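Local coordinates for protein carbohydrate oxidase (Microdochium nivale, PDB 3RJA) that oxidises the C1 hydroxyl of mono-, oligo- and polysaccharides to lactones with a bound FAD, while molecular oxygen is reduced to hydrogen peroxide, at residues I3-L7 with T38-Q42; Q42-T46 with D89-D93; F214-W220 with G255-I259; F247-Y252 with W353-V359. The contacts are given in a common frame with arbitrary orientation. Where two conformers were deposited one is given. Residues are numbered along the deposited sequence.

Interaction 1: I3-L7 with T38-Q42; sequences IEACL and TAIAQ. With ABL ((2R,3R,4R,5R)-4,5-dihydroxy-2-(hydroxymethyl)-6-oxopiperidin-3-yl beta-D-glucopyranoside), chain H.
This is a helix-on-strand packing contact at the N-terminus, where helix 2-9 lies on strand 39-42, an outermost strand of the three-stranded parallel sheet in the FAD binding domain. The I3-L7 backbone is regular helix, with L7 N hydrogen-bonded to I3 O at 2.9 Å; residues 39-42 are extended. The two axes approach to 9.4 Å and run nearly parallel, 15° between their N-to-C directions. CA atoms pair E4 with A39 (6.9 Å) and L7 with A41 (7.4 Å). I3 (chi1 t) and L7 (m, t), one helical turn apart, point toward the strand and meet its alternate residues: I3 CG2 is 4.0 Å from A39 CB, and L7 CD1 is 4.3 Å from both A39 CB and A41 CB. The alanines present only CB, consistent with the 9.4 Å approach. At the partly exposed edge, one water receives the T38 OG1 proton (2.8 Å) and donates to T38 O (2.5 Å) and E4 OE2 (2.8 Å), while E4 OE1 is held by the N-terminal G1. Beyond the strand, I3 and L7 also touch L84 of adjacent strand 84-87 and C55 of helix 46-58, to which the C6-C55 disulfide ties helix 2-9.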
# COMPACT_ATOMS: atom_id res chain seq x y z
N ILE A 3 -5.03 -23.68 -22.01
CA ILE A 3 -4.37 -23.21 -20.78
C ILE A 3 -4.65 -24.15 -19.60
O ILE A 3 -3.73 -24.47 -18.84
CB ILE A 3 -4.70 -21.68 -20.43
CG1 ILE A 3 -4.00 -21.23 -19.15
CG2 ILE A 3 -6.22 -21.42 -20.37
CD1 ILE A 3 -2.40 -21.15 -19.30
N GLU A 4 -5.89 -24.60 -19.46
CA GLU A 4 -6.22 -25.57 -18.41
C GLU A 4 -5.35 -26.84 -18.58
O GLU A 4 -4.71 -27.32 -17.65
CB GLU A 4 -7.70 -25.96 -18.44
CG GLU A 4 -8.71 -24.84 -18.06
CD GLU A 4 -8.95 -23.82 -19.18
OE1 GLU A 4 -8.56 -24.09 -20.33
OE2 GLU A 4 -9.53 -22.76 -18.89
N ALA A 5 -5.32 -27.37 -19.80
CA ALA A 5 -4.54 -28.58 -20.11
C ALA A 5 -3.08 -28.36 -19.77
O ALA A 5 -2.46 -29.20 -19.14
CB ALA A 5 -4.68 -28.93 -21.59
N CYS A 6 -2.56 -27.19 -20.15
CA CYS A 6 -1.14 -26.86 -19.89
C CYS A 6 -0.83 -26.85 -18.40
O CYS A 6 0.19 -27.38 -17.98
CB CYS A 6 -0.76 -25.50 -20.49
SG CYS A 6 1.01 -25.14 -20.34
N LEU A 7 -1.69 -26.21 -17.61
CA LEU A 7 -1.48 -26.11 -16.19
C LEU A 7 -1.59 -27.49 -15.53
O LEU A 7 -0.79 -27.85 -14.66
CB LEU A 7 -2.48 -25.12 -15.57
CG LEU A 7 -2.25 -23.66 -15.92
CD1 LEU A 7 -3.47 -22.79 -15.56
CD2 LEU A 7 -0.93 -23.10 -15.31
N THR A 38 -8.51 -15.74 -17.98
CA THR A 38 -8.75 -16.93 -18.79
C THR A 38 -8.71 -18.22 -17.93
O THR A 38 -9.44 -19.18 -18.22
CB THR A 38 -7.83 -17.05 -20.01
OG1 THR A 38 -8.25 -18.17 -20.77
CG2 THR A 38 -6.35 -17.20 -19.61
N ALA A 39 -7.86 -18.21 -16.90
CA ALA A 39 -7.77 -19.31 -15.97
C ALA A 39 -7.14 -18.83 -14.68
O ALA A 39 -6.39 -17.86 -14.69
CB ALA A 39 -6.94 -20.49 -16.58
N ILE A 40 -7.44 -19.52 -13.57
CA ILE A 40 -6.82 -19.22 -12.29
C ILE A 40 -5.99 -20.42 -11.80
O ILE A 40 -6.55 -21.49 -11.54
CB ILE A 40 -7.86 -18.85 -11.23
CG1 ILE A 40 -8.84 -17.78 -11.74
CG2 ILE A 40 -7.15 -18.36 -9.93
CD1 ILE A 40 -9.90 -17.37 -10.66
N ALA A 41 -4.66 -20.21 -11.70
CA ALA A 41 -3.71 -21.18 -11.15
C ALA A 41 -3.57 -20.90 -9.65
O ALA A 41 -3.03 -19.86 -9.25
CB ALA A 41 -2.35 -21.06 -11.81
N GLN A 42 -4.08 -21.82 -8.82
CA GLN A 42 -4.06 -21.64 -7.37
C GLN A 42 -2.80 -22.36 -6.86
O GLN A 42 -2.84 -23.57 -6.54
CB GLN A 42 -5.32 -22.22 -6.75
CG GLN A 42 -5.55 -21.81 -5.28
CD GLN A 42 -6.66 -22.60 -4.62
OE1 GLN A 42 -7.82 -22.14 -4.53
NE2 GLN A 42 -6.32 -23.79 -4.14
C1A ABL H . -11.14 -25.18 -7.28
O1A ABL H . -11.84 -24.30 -7.85
C2A ABL H . -11.76 -26.48 -6.76
O2A ABL H . -13.12 -26.19 -6.44
C3A ABL H . -11.06 -26.92 -5.46
O3A ABL H . -11.59 -28.21 -5.09
C4A ABL H . -9.58 -27.05 -5.69
O1 ABL H . -8.92 -27.46 -4.47
C5A ABL H . -9.09 -25.60 -5.96
N5 ABL H . -9.81 -25.02 -7.11
C6A ABL H . -7.59 -25.62 -6.34
O6A ABL H . -7.28 -26.78 -7.09
C1 ABL H . -8.23 -28.73 -4.37
C2 ABL H . -7.59 -28.84 -2.97
O2 ABL H . -6.67 -27.77 -2.75
C3 ABL H . -6.87 -30.17 -2.81
O3 ABL H . -6.50 -30.29 -1.45
C4 ABL H . -7.78 -31.35 -3.27
O4 ABL H . -7.03 -32.55 -3.33
C5 ABL H . -8.39 -31.07 -4.65
O5 ABL H . -9.10 -29.82 -4.55
C6 ABL H . -9.27 -32.19 -5.21
O6 ABL H . -10.33 -32.59 -4.39
O HOH W 1 -9.82 -20.42 -20.38

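Interaction 2: Q42-T46 with D89-D93; sequences QTQTT and DRMID. With ABL ((2R,3R,4R,5R)-4,5-dihydroxy-2-(hydroxymethyl)-6-oxopiperidin-3-yl beta-D-glucopyranoside), chain H; TRS (2-amino-2-hydroxymethyl-propane-1,3-diol), chain I.
Q42, part of the ABL (chain H) pocket, leaves strand 39-42 with an extended side chain (t, t) whose terminal amide lies over one face of the R90 guanidinium. R90 (m, m, t) is fixed by acids: its NH1 forms a salt bridge with D89 OD1 at 2.7 Å, and D21 and D25 bind the same guanidinium. T43 (phi/psi -78/150, chi1 p) meets M91 twice, through T43 O to M91 CG at 3.2 Å and T43 OG1 to M91 SD at 3.2 Å. A water links T43 O (2.8 Å, water donating) to R90 N (3.0 Å, water accepting). Both segments are loops that follow neighbouring parallel strands, 39-42 and 84-87, of the FAD binding domain, so the contact joins the turns at one end of that sheet. Q44 gives the nearest CA pair, 5.8 Å from M91. Its CB points away, but the m, m side chain folds back until NE2 is 3.7 Å from R90 CB. A TRS molecule, probably from the crystallisation liquor, receives I92 N on O2 (3.0 Å) and donates from O1 to Q44 O (2.6 Å) and from N to Q44 OE1 (2.6 Å) and R90 O (3.0 Å). T45 is the N-cap of helix 46-58, OG1 accepting from H48 N; M91 (m, t, p) puts its methyl CE 3.8 Å from T45 C and 4.2 Å from T46 N.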
# COMPACT_ATOMS: atom_id res chain seq x y z
N GLN A 42 -4.08 -21.82 -8.82
CA GLN A 42 -4.06 -21.64 -7.37
C GLN A 42 -2.80 -22.36 -6.86
O GLN A 42 -2.84 -23.57 -6.54
CB GLN A 42 -5.32 -22.22 -6.75
CG GLN A 42 -5.55 -21.81 -5.28
CD GLN A 42 -6.66 -22.60 -4.62
OE1 GLN A 42 -7.82 -22.14 -4.53
NE2 GLN A 42 -6.32 -23.79 -4.14
N THR A 43 -1.68 -21.63 -6.82
CA THR A 43 -0.38 -22.26 -6.64
C THR A 43 -0.08 -22.65 -5.20
O THR A 43 -0.51 -21.96 -4.28
CB THR A 43 0.77 -21.34 -7.14
OG1 THR A 43 0.72 -20.07 -6.46
CG2 THR A 43 0.67 -21.13 -8.66
N GLN A 44 0.70 -23.70 -5.02
CA GLN A 44 1.12 -24.15 -3.69
C GLN A 44 2.64 -24.03 -3.49
O GLN A 44 3.11 -23.95 -2.35
CB GLN A 44 0.66 -25.61 -3.45
CG GLN A 44 -0.86 -25.76 -3.31
CD GLN A 44 -1.41 -25.18 -1.98
OE1 GLN A 44 -0.67 -25.01 -1.00
NE2 GLN A 44 -2.71 -24.87 -1.96
N THR A 45 3.40 -24.00 -4.57
CA THR A 45 4.86 -24.01 -4.48
C THR A 45 5.48 -23.03 -5.49
O THR A 45 4.80 -22.59 -6.44
CB THR A 45 5.42 -25.39 -4.87
OG1 THR A 45 5.14 -25.63 -6.26
CG2 THR A 45 4.82 -26.53 -3.99
N THR A 46 6.78 -22.76 -5.33
CA THR A 46 7.52 -21.95 -6.29
C THR A 46 7.47 -22.57 -7.69
O THR A 46 7.25 -21.86 -8.70
CB THR A 46 8.97 -21.71 -5.82
OG1 THR A 46 8.93 -21.07 -4.54
CG2 THR A 46 9.74 -20.78 -6.81
N ASP A 89 -2.83 -16.73 -2.64
CA ASP A 89 -3.26 -16.57 -1.27
C ASP A 89 -3.40 -17.86 -0.42
O ASP A 89 -3.81 -17.78 0.76
CB ASP A 89 -4.52 -15.68 -1.20
CG ASP A 89 -5.82 -16.48 -1.24
OD1 ASP A 89 -5.87 -17.51 -1.93
OD2 ASP A 89 -6.81 -16.04 -0.59
N ARG A 90 -3.06 -19.02 -0.97
CA ARG A 90 -3.02 -20.25 -0.15
C ARG A 90 -1.58 -20.52 0.28
O ARG A 90 -1.32 -21.44 1.04
CB ARG A 90 -3.59 -21.48 -0.90
CG ARG A 90 -5.01 -21.35 -1.42
CD ARG A 90 -6.01 -20.91 -0.34
NE ARG A 90 -7.37 -21.30 -0.70
CZ ARG A 90 -8.14 -20.63 -1.55
NH1 ARG A 90 -7.68 -19.52 -2.13
NH2 ARG A 90 -9.36 -21.06 -1.82
N MET A 91 -0.64 -19.72 -0.24
CA MET A 91 0.77 -19.82 0.15
C MET A 91 1.05 -18.77 1.24
O MET A 91 1.39 -17.61 0.96
CB MET A 91 1.70 -19.62 -1.05
CG MET A 91 1.49 -20.62 -2.20
SD MET A 91 2.35 -20.07 -3.69
CE MET A 91 4.02 -20.47 -3.16
N ILE A 92 0.88 -19.19 2.49
CA ILE A 92 0.75 -18.24 3.57
C ILE A 92 1.80 -18.35 4.67
O ILE A 92 1.72 -17.63 5.66
CB ILE A 92 -0.68 -18.38 4.24
CG1 ILE A 92 -0.87 -19.78 4.83
CG2 ILE A 92 -1.78 -18.02 3.25
CD1 ILE A 92 -2.12 -19.91 5.76
N ASP A 93 2.74 -19.27 4.54
CA ASP A 93 3.62 -19.57 5.68
C ASP A 93 4.80 -18.63 5.83
O ASP A 93 5.39 -18.19 4.84
CB ASP A 93 4.20 -20.97 5.52
CG ASP A 93 3.13 -22.04 5.57
OD1 ASP A 93 2.04 -21.79 6.13
OD2 ASP A 93 3.38 -23.13 5.04
C1A ABL H . -11.14 -25.18 -7.28
O1A ABL H . -11.84 -24.30 -7.85
C2A ABL H . -11.76 -26.48 -6.76
O2A ABL H . -13.12 -26.19 -6.44
C3A ABL H . -11.06 -26.92 -5.46
O3A ABL H . -11.59 -28.21 -5.09
C4A ABL H . -9.58 -27.05 -5.69
O1 ABL H . -8.92 -27.46 -4.47
C5A ABL H . -9.09 -25.60 -5.96
N5 ABL H . -9.81 -25.02 -7.11
C6A ABL H . -7.59 -25.62 -6.34
O6A ABL H . -7.28 -26.78 -7.09
C1 ABL H . -8.23 -28.73 -4.37
C2 ABL H . -7.59 -28.84 -2.97
O2 ABL H . -6.67 -27.77 -2.75
C3 ABL H . -6.87 -30.17 -2.81
O3 ABL H . -6.50 -30.29 -1.45
C4 ABL H . -7.78 -31.35 -3.27
O4 ABL H . -7.03 -32.55 -3.33
C5 ABL H . -8.39 -31.07 -4.65
O5 ABL H . -9.10 -29.82 -4.55
C6 ABL H . -9.27 -32.19 -5.21
O6 ABL H . -10.33 -32.59 -4.39
C TRS I . 1.29 -24.47 2.05
C1 TRS I . 2.29 -24.84 0.99
C2 TRS I . 1.99 -23.23 2.59
C3 TRS I . 0.86 -25.54 3.06
N TRS I . 0.08 -24.05 1.35
O1 TRS I . 2.45 -23.70 0.16
O2 TRS I . 1.05 -22.19 2.81
O3 TRS I . -0.44 -25.25 3.54
O HOH W 2 -2.30 -19.95 -3.70

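Interaction 3: F214-W220 with G255-I259; sequences FGVTLNW and GNPGI
Three backbone hydrogen bonds fix the register: V216 N to I259 O (2.9 Å), I259 N to V216 O (2.8 Å) and, just past the paired strands, L218 N to P257 O (3.1 Å). V216-I259 is therefore an antiparallel hydrogen-bonded pair (CA-CA 4.9 Å), and T217-G258 the non-hydrogen-bonded pair beside it (4.5 Å). An ideal CB on G258 would come 3.2 Å from V216 O, a tight approach that glycine avoids. Beyond the bridges the chains diverge around N219, whose phi/psi of 51/47 is left-handed, and waters fill the gap. One joins N219 N (3.0 Å), N256 OD1 (2.7 Å) and P257 O (2.7 Å); another donates to W220 O (2.6 Å) and G255 O (2.9 Å). Apolar packing completes the contact: V216 CB to I259 CB at 4.0 Å, F214 CE1 to I259 CG2 at 4.0 Å, L218 CD1 to P257 CB at 3.8 Å and W220 CE3 to P257 CG at 3.8 Å. Within the large antiparallel sheet, strand 211-217 lies between 286-293 and 258-264, and the latter continues the sheet to 245-251. Helix 267-278 covers V216 and I259, while W220 packs on helix 223-239.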
# COMPACT_ATOMS: atom_id res chain seq x y z
N PHE A 214 -2.98 7.21 20.48
CA PHE A 214 -3.45 8.52 20.83
C PHE A 214 -4.35 9.09 19.75
O PHE A 214 -4.39 8.57 18.61
CB PHE A 214 -2.27 9.46 21.15
CG PHE A 214 -1.36 9.74 19.99
CD1 PHE A 214 -1.60 10.82 19.15
CD2 PHE A 214 -0.25 8.95 19.76
CE1 PHE A 214 -0.73 11.13 18.10
CE2 PHE A 214 0.61 9.22 18.71
CZ PHE A 214 0.37 10.31 17.87
N GLY A 215 -5.08 10.14 20.11
CA GLY A 215 -6.07 10.72 19.24
C GLY A 215 -6.42 12.12 19.70
O GLY A 215 -6.39 12.40 20.91
N VAL A 216 -6.72 13.00 18.74
CA VAL A 216 -7.14 14.37 19.01
C VAL A 216 -8.32 14.74 18.10
O VAL A 216 -8.18 14.74 16.88
CB VAL A 216 -5.99 15.40 18.75
CG1 VAL A 216 -6.48 16.82 19.04
CG2 VAL A 216 -4.74 15.06 19.58
N THR A 217 -9.47 15.03 18.70
CA THR A 217 -10.60 15.58 17.95
C THR A 217 -10.29 17.05 17.68
O THR A 217 -10.19 17.85 18.61
CB THR A 217 -11.88 15.45 18.79
OG1 THR A 217 -11.96 14.13 19.34
CG2 THR A 217 -13.13 15.72 17.95
N LEU A 218 -10.12 17.41 16.41
CA LEU A 218 -9.54 18.71 16.07
C LEU A 218 -10.53 19.85 16.25
O LEU A 218 -10.12 20.96 16.60
CB LEU A 218 -8.97 18.72 14.65
CG LEU A 218 -7.75 17.79 14.51
CD1 LEU A 218 -7.46 17.48 13.04
CD2 LEU A 218 -6.55 18.44 15.22
N ASN A 219 -11.80 19.56 16.00
CA ASN A 219 -12.86 20.56 15.92
C ASN A 219 -12.60 21.77 15.00
O ASN A 219 -12.83 22.90 15.41
CB ASN A 219 -13.31 21.00 17.32
CG ASN A 219 -13.88 19.85 18.11
OD1 ASN A 219 -14.76 19.14 17.62
ND2 ASN A 219 -13.36 19.62 19.30
N TRP A 220 -12.12 21.51 13.77
CA TRP A 220 -12.00 22.56 12.76
C TRP A 220 -13.38 22.78 12.10
O TRP A 220 -13.78 22.02 11.22
CB TRP A 220 -10.94 22.19 11.70
CG TRP A 220 -9.56 21.96 12.25
CD1 TRP A 220 -9.07 22.39 13.45
CD2 TRP A 220 -8.50 21.22 11.63
NE1 TRP A 220 -7.76 21.98 13.61
CE2 TRP A 220 -7.38 21.27 12.50
CE3 TRP A 220 -8.37 20.55 10.40
CZ2 TRP A 220 -6.16 20.66 12.19
CZ3 TRP A 220 -7.16 19.94 10.09
CH2 TRP A 220 -6.06 19.99 10.99
N GLY A 255 -16.45 16.37 8.00
CA GLY A 255 -16.30 17.60 8.77
C GLY A 255 -15.91 17.40 10.22
O GLY A 255 -16.01 18.33 11.01
N ASN A 256 -15.49 16.19 10.57
CA ASN A 256 -15.02 15.89 11.93
C ASN A 256 -13.57 15.41 11.93
O ASN A 256 -13.27 14.29 12.38
CB ASN A 256 -15.95 14.84 12.59
CG ASN A 256 -15.73 14.72 14.10
OD1 ASN A 256 -15.30 15.66 14.78
ND2 ASN A 256 -16.02 13.54 14.63
N PRO A 257 -12.63 16.25 11.45
CA PRO A 257 -11.24 15.74 11.41
C PRO A 257 -10.62 15.40 12.79
O PRO A 257 -10.95 16.01 13.83
CB PRO A 257 -10.47 16.89 10.74
CG PRO A 257 -11.26 18.12 11.05
CD PRO A 257 -12.71 17.66 11.02
N GLY A 258 -9.72 14.43 12.79
CA GLY A 258 -9.02 14.07 14.00
C GLY A 258 -7.58 13.72 13.67
O GLY A 258 -7.28 13.35 12.54
N ILE A 259 -6.70 13.86 14.65
CA ILE A 259 -5.40 13.22 14.57
C ILE A 259 -5.54 11.80 15.14
O ILE A 259 -6.11 11.63 16.22
CB ILE A 259 -4.32 14.03 15.33
CG1 ILE A 259 -3.95 15.29 14.54
CG2 ILE A 259 -3.13 13.16 15.67
CD1 ILE A 259 -3.08 16.34 15.32
O HOH W 3 -16.46 17.30 17.57
O HOH W 4 -13.22 17.35 14.48
O HOH W 5 -15.72 20.98 9.88

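Interaction 4: F247-Y252 with W353-V359; sequences FRIGDY and WFYQLDV. With ABL ((2R,3R,4R,5R)-4,5-dihydroxy-2-(hydroxymethyl)-6-oxopiperidin-3-yl beta-D-glucopyranoside), chain G.
The substrate pocket takes part of its wall from this strand pair: R248, Y252, F354 and Q356 line the site of the substrate analogue ABL. Strands 245-251 and 352-359 run antiparallel at 168°, their axes 4.5 Å apart at closest. I249-L357 is a hydrogen-bonded pair (I249 N to L357 O 2.9 Å, L357 N to I249 O 2.7 Å), flanked by the non-hydrogen-bonded pairs R248-D358 and G250-Q356; V359 N to F247 O (3.1 Å) extends the register. I249 and L357 pack on one face, CD1 to CD1 4.0 Å, where D251 and Y355 are hydrogen-bonded to Y341; V359 CG2 makes a CH-pi contact 3.9 Å from the F247 ring centroid. On the ligand face, Y252 CE1 lies 3.4 Å from ABL C6, over its ring, and F354 CE2 is 3.9 Å from ABL C1. A CB on G250 would clash (2.6 Å) with Y252 OH, hydrogen-bonded to E260. R248 (p, t, t), its side chain about 5 Å from FAD, forms a salt bridge with D358, NH2 to OD2 2.7 Å. This buried ion pair offsets the arginine charge and probably helps place the guanidinium beside the lactam ring, while the Y252 and F354 rings meet the glucosyl unit of ABL.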
# COMPACT_ATOMS: atom_id res chain seq x y z
N PHE A 247 1.77 9.39 12.99
CA PHE A 247 0.38 9.86 12.97
C PHE A 247 -0.11 10.36 11.62
O PHE A 247 0.68 10.51 10.66
CB PHE A 247 0.14 10.92 14.09
CG PHE A 247 0.70 12.31 13.79
CD1 PHE A 247 2.06 12.57 13.87
CD2 PHE A 247 -0.15 13.35 13.45
CE1 PHE A 247 2.58 13.87 13.62
CE2 PHE A 247 0.35 14.66 13.18
CZ PHE A 247 1.70 14.91 13.28
N ARG A 248 -1.39 10.66 11.60
CA ARG A 248 -2.05 11.26 10.44
C ARG A 248 -3.25 12.12 10.85
O ARG A 248 -3.75 12.00 11.96
CB ARG A 248 -2.50 10.18 9.44
CG ARG A 248 -3.33 9.00 10.01
CD ARG A 248 -4.08 8.29 8.85
NE ARG A 248 -4.54 6.93 9.15
CZ ARG A 248 -4.04 5.83 8.59
NH1 ARG A 248 -4.53 4.64 8.92
NH2 ARG A 248 -3.06 5.91 7.70
N ILE A 249 -3.68 13.00 9.95
CA ILE A 249 -4.99 13.66 10.07
C ILE A 249 -5.93 12.84 9.20
O ILE A 249 -5.60 12.50 8.05
CB ILE A 249 -5.01 15.10 9.52
CG1 ILE A 249 -3.98 15.99 10.23
CG2 ILE A 249 -6.42 15.73 9.61
CD1 ILE A 249 -3.54 17.22 9.41
N GLY A 250 -7.11 12.52 9.74
CA GLY A 250 -8.12 11.79 9.00
C GLY A 250 -9.47 12.40 9.28
O GLY A 250 -9.70 12.90 10.37
N ASP A 251 -10.36 12.38 8.28
CA ASP A 251 -11.76 12.75 8.46
C ASP A 251 -12.66 11.70 7.82
O ASP A 251 -12.64 11.54 6.59
CB ASP A 251 -12.03 14.11 7.85
CG ASP A 251 -13.41 14.68 8.23
OD1 ASP A 251 -14.19 14.00 8.96
OD2 ASP A 251 -13.69 15.82 7.80
N TYR A 252 -13.41 11.00 8.66
CA TYR A 252 -14.38 9.99 8.26
C TYR A 252 -15.83 10.46 8.53
O TYR A 252 -16.77 9.70 8.35
CB TYR A 252 -14.11 8.68 9.03
CG TYR A 252 -12.63 8.40 9.08
CD1 TYR A 252 -11.95 7.89 7.95
CD2 TYR A 252 -11.88 8.69 10.22
CE1 TYR A 252 -10.59 7.68 7.96
CE2 TYR A 252 -10.49 8.48 10.24
CZ TYR A 252 -9.87 7.96 9.10
OH TYR A 252 -8.52 7.74 9.08
N TRP A 353 -17.12 8.93 2.36
CA TRP A 353 -15.82 9.30 1.82
C TRP A 353 -14.91 9.63 2.99
O TRP A 353 -15.40 9.99 4.06
CB TRP A 353 -15.89 10.47 0.81
CG TRP A 353 -16.41 11.78 1.38
CD1 TRP A 353 -17.69 12.30 1.23
CD2 TRP A 353 -15.68 12.76 2.15
NE1 TRP A 353 -17.80 13.51 1.88
CE2 TRP A 353 -16.59 13.81 2.46
CE3 TRP A 353 -14.36 12.83 2.63
CZ2 TRP A 353 -16.21 14.95 3.21
CZ3 TRP A 353 -13.98 13.95 3.39
CH2 TRP A 353 -14.91 14.99 3.69
N PHE A 354 -13.60 9.51 2.76
CA PHE A 354 -12.60 10.03 3.68
C PHE A 354 -11.34 10.54 2.94
O PHE A 354 -11.11 10.23 1.77
CB PHE A 354 -12.25 9.00 4.76
CG PHE A 354 -11.47 7.81 4.26
CD1 PHE A 354 -10.10 7.92 4.01
CD2 PHE A 354 -12.10 6.57 4.08
CE1 PHE A 354 -9.36 6.80 3.57
CE2 PHE A 354 -11.38 5.45 3.65
CZ PHE A 354 -10.00 5.57 3.39
N TYR A 355 -10.56 11.36 3.64
CA TYR A 355 -9.15 11.58 3.26
C TYR A 355 -8.30 11.21 4.48
O TYR A 355 -8.76 11.25 5.61
CB TYR A 355 -8.88 13.03 2.83
CG TYR A 355 -9.02 14.01 3.98
CD1 TYR A 355 -7.98 14.21 4.88
CD2 TYR A 355 -10.21 14.74 4.16
CE1 TYR A 355 -8.10 15.10 5.93
CE2 TYR A 355 -10.36 15.64 5.21
CZ TYR A 355 -9.29 15.81 6.09
OH TYR A 355 -9.39 16.68 7.14
N GLN A 356 -7.05 10.85 4.23
CA GLN A 356 -6.03 10.70 5.27
C GLN A 356 -4.82 11.47 4.83
O GLN A 356 -4.36 11.31 3.70
CB GLN A 356 -5.67 9.23 5.50
CG GLN A 356 -6.86 8.41 5.95
CD GLN A 356 -6.62 6.93 5.96
OE1 GLN A 356 -7.13 6.21 6.83
NE2 GLN A 356 -5.87 6.45 4.99
N LEU A 357 -4.33 12.34 5.72
CA LEU A 357 -3.08 13.04 5.52
C LEU A 357 -2.03 12.42 6.45
O LEU A 357 -1.94 12.79 7.64
CB LEU A 357 -3.24 14.53 5.78
CG LEU A 357 -4.43 15.31 5.16
CD1 LEU A 357 -4.36 16.82 5.49
CD2 LEU A 357 -4.57 15.16 3.66
N ASP A 358 -1.27 11.48 5.88
CA ASP A 358 -0.26 10.74 6.62
C ASP A 358 1.07 11.48 6.68
O ASP A 358 1.57 11.96 5.68
CB ASP A 358 -0.07 9.34 6.04
CG ASP A 358 -1.19 8.40 6.45
OD1 ASP A 358 -2.28 8.52 5.85
OD2 ASP A 358 -1.01 7.60 7.39
N VAL A 359 1.63 11.56 7.89
CA VAL A 359 2.95 12.15 8.10
C VAL A 359 4.03 11.13 7.69
O VAL A 359 4.47 10.27 8.48
CB VAL A 359 3.07 12.69 9.54
CG1 VAL A 359 4.48 13.14 9.85
CG2 VAL A 359 2.07 13.85 9.75
C1A ABL G . -6.03 2.32 3.66
O1A ABL G . -4.92 2.41 3.09
C2A ABL G . -6.26 2.93 5.06
O2A ABL G . -5.03 2.82 5.78
C3A ABL G . -7.42 2.27 5.85
O3A ABL G . -7.71 3.15 6.97
C4A ABL G . -8.65 2.20 4.96
O1 ABL G . -9.78 1.63 5.67
C5A ABL G . -8.33 1.29 3.73
N5 ABL G . -7.07 1.69 3.05
C6A ABL G . -9.43 1.36 2.64
O6A ABL G . -9.51 0.17 1.83
C1 ABL G . -10.79 2.52 6.23
C2 ABL G . -12.14 1.77 6.36
O2 ABL G . -12.54 1.32 5.06
C3 ABL G . -13.18 2.72 6.98
O3 ABL G . -14.44 2.08 7.14
C4 ABL G . -12.62 3.28 8.33
O4 ABL G . -13.54 4.15 8.97
C5 ABL G . -11.29 4.00 8.08
O5 ABL G . -10.37 3.06 7.47
C6 ABL G . -10.71 4.61 9.36
O6 ABL G . -10.56 3.71 10.41
O HOH W 6 3.77 9.09 10.87
O HOH W 7 -15.77 12.21 5.48

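Interactions 1 and 2 share Q42, though it is out of reach of the helix in interaction 1, which covers a face of strand 39-42; interaction 2 holds the loop after it. Interactions 3 and 4 lie on the opposite side of the chain's centre, their own centres about 10 Å apart, and are linked directly through neighbouring strands 245-251 and 258-264: G258 N is 2.9 Å from G250 O. Interactions 1 and 4 are buried, yet unlike in chemistry: helix-to-strand apolar packing in one, paired backbones with an ion pair in the other. Interactions 2 and 3 are partly buried; waters bridge the segments in all four. One ABL touches Q42, the other lies against interaction 4; interaction 3 touches neither.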